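Local structure of 3,4-dihydroxy-2-butanone 4-phosphate synthase (Candida albicans, 1TKS) at residues V58-S63 against G127-L132. The protein catalyses the conversion of D-ribulose 5-phosphate to formate and 3,4-dihydroxy-2-butanone 4-phosphate in riboflavin biosynthesis. Numbering follows the deposited sequence.
Sequences VCVPLS and GHILPL
Val60 O takes the N-H of Leu132 in a parallel beta pairing, in which strand 59-63 runs beside strand 129-134 in the buried interior of the DHBP synthase fold and Val60 stands opposite Pro131. The alternation of donors and acceptors is that of a parallel pair: Val60 N donates its N-H to Leu130 O (2.9 Å), and Val60 O accepts from Leu132 N at the same length. Leu62 N then closes on Leu132 O at 2.7 Å, nearly in line with that carbonyl, whereas the donors to Leu130 O and Val60 O stand above the carbonyl planes. At the other end the pairing slackens, for the bond from Leu130 N to Val58 O is weak at 3.4 Å. Val58 O is nevertheless satisfied, since a water donates to it and to His128 O, bridging the two segments at His128, where the chain turns a corner; His128 and Ile129 both face Cys91, a classic beta bulge. Two prolines, Pro61 and Pro131, lack an N-H, but each still offers its CA-H to a carbonyl across the pair, Leu132 O and Val60 O respectively. Away from this pairing, the backbones of Cys59 and Pro61 bond to Ile164 and Gly162 respectively. On the face that carries Cys59, Pro61, Leu130 and Leu132, helix 145-155 packs on Pro61 and Leu132, the latter touching Thr146, which probably binds the substrate. On the face of Val60 and Pro131, Val60 CG2 meets Ile129 CG2 at 3.5 Å, and both side chains touch Thr110 of helix 103-114. Leu132, with CG anti to its carbonyl carbon (chi1 -56°), brings CD1 to 3.5 Å from Cys59 CB.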
# COMPACT_ATOMS: atom_id res chain seq x y z
N VAL B 58 1.64 -1.36 3.58
CA VAL B 58 2.03 -2.16 4.73
C VAL B 58 3.19 -3.12 4.48
O VAL B 58 3.13 -3.98 3.60
CB VAL B 58 0.82 -2.95 5.28
CG1 VAL B 58 1.22 -3.78 6.49
CG2 VAL B 58 -0.29 -1.97 5.68
N CYS B 59 4.24 -2.96 5.29
CA CYS B 59 5.45 -3.76 5.18
C CYS B 59 5.67 -4.68 6.37
O CYS B 59 5.22 -4.40 7.49
CB CYS B 59 6.66 -2.83 5.01
SG CYS B 59 6.59 -1.81 3.51
N VAL B 60 6.37 -5.78 6.13
CA VAL B 60 6.64 -6.74 7.18
C VAL B 60 8.13 -7.01 7.32
O VAL B 60 8.71 -7.82 6.61
CB VAL B 60 5.90 -8.08 6.91
CG1 VAL B 60 6.27 -9.11 7.96
CG2 VAL B 60 4.39 -7.84 6.92
N PRO B 61 8.79 -6.28 8.24
CA PRO B 61 10.22 -6.46 8.48
C PRO B 61 10.51 -7.88 8.97
O PRO B 61 9.83 -8.38 9.87
CB PRO B 61 10.52 -5.42 9.55
CG PRO B 61 9.61 -4.31 9.18
CD PRO B 61 8.31 -5.04 8.88
N LEU B 62 11.50 -8.52 8.36
CA LEU B 62 11.92 -9.87 8.72
C LEU B 62 13.44 -9.86 8.71
O LEU B 62 14.05 -9.01 8.06
CB LEU B 62 11.43 -10.88 7.68
CG LEU B 62 9.93 -10.99 7.44
CD1 LEU B 62 9.68 -11.85 6.20
CD2 LEU B 62 9.26 -11.58 8.66
N SER B 63 14.07 -10.79 9.42
CA SER B 63 15.52 -10.84 9.39
C SER B 63 15.91 -11.41 8.03
O SER B 63 15.13 -12.13 7.40
CB SER B 63 16.06 -11.73 10.51
OG SER B 63 15.62 -13.07 10.33
N GLY B 127 2.46 -10.78 -4.26
CA GLY B 127 1.31 -10.71 -3.37
C GLY B 127 0.93 -9.30 -2.98
O GLY B 127 1.22 -8.35 -3.71
N HIS B 128 0.31 -9.16 -1.82
CA HIS B 128 -0.15 -7.86 -1.34
C HIS B 128 0.56 -7.36 -0.08
O HIS B 128 0.22 -6.31 0.46
CB HIS B 128 -1.66 -7.92 -1.12
CG HIS B 128 -2.43 -8.16 -2.38
ND1 HIS B 128 -2.94 -7.13 -3.14
CD2 HIS B 128 -2.77 -9.30 -3.02
CE1 HIS B 128 -3.56 -7.63 -4.20
NE2 HIS B 128 -3.47 -8.95 -4.14
N ILE B 129 1.53 -8.14 0.40
CA ILE B 129 2.32 -7.76 1.57
C ILE B 129 3.75 -7.53 1.09
O ILE B 129 4.26 -8.25 0.23
CB ILE B 129 2.32 -8.86 2.66
CG1 ILE B 129 1.02 -8.79 3.47
CG2 ILE B 129 3.52 -8.70 3.59
CD1 ILE B 129 0.86 -7.52 4.29
N LEU B 130 4.38 -6.50 1.65
CA LEU B 130 5.75 -6.13 1.30
C LEU B 130 6.76 -6.50 2.39
O LEU B 130 7.00 -5.71 3.31
CB LEU B 130 5.81 -4.61 1.03
CG LEU B 130 5.00 -4.05 -0.15
CD1 LEU B 130 4.16 -2.86 0.31
CD2 LEU B 130 5.94 -3.64 -1.28
N PRO B 131 7.36 -7.70 2.32
CA PRO B 131 8.34 -8.09 3.33
C PRO B 131 9.58 -7.21 3.18
O PRO B 131 9.93 -6.81 2.07
CB PRO B 131 8.64 -9.55 3.00
CG PRO B 131 7.40 -10.02 2.28
CD PRO B 131 7.06 -8.82 1.41
N LEU B 132 10.25 -6.92 4.30
CA LEU B 132 11.46 -6.11 4.28
C LEU B 132 12.57 -6.89 4.97
O LEU B 132 12.33 -7.55 5.98
CB LEU B 132 11.24 -4.79 5.03
CG LEU B 132 10.10 -3.91 4.54
CD1 LEU B 132 10.16 -2.57 5.25
CD2 LEU B 132 10.19 -3.72 3.04
O HOH W 1 0.66 -4.07 2.07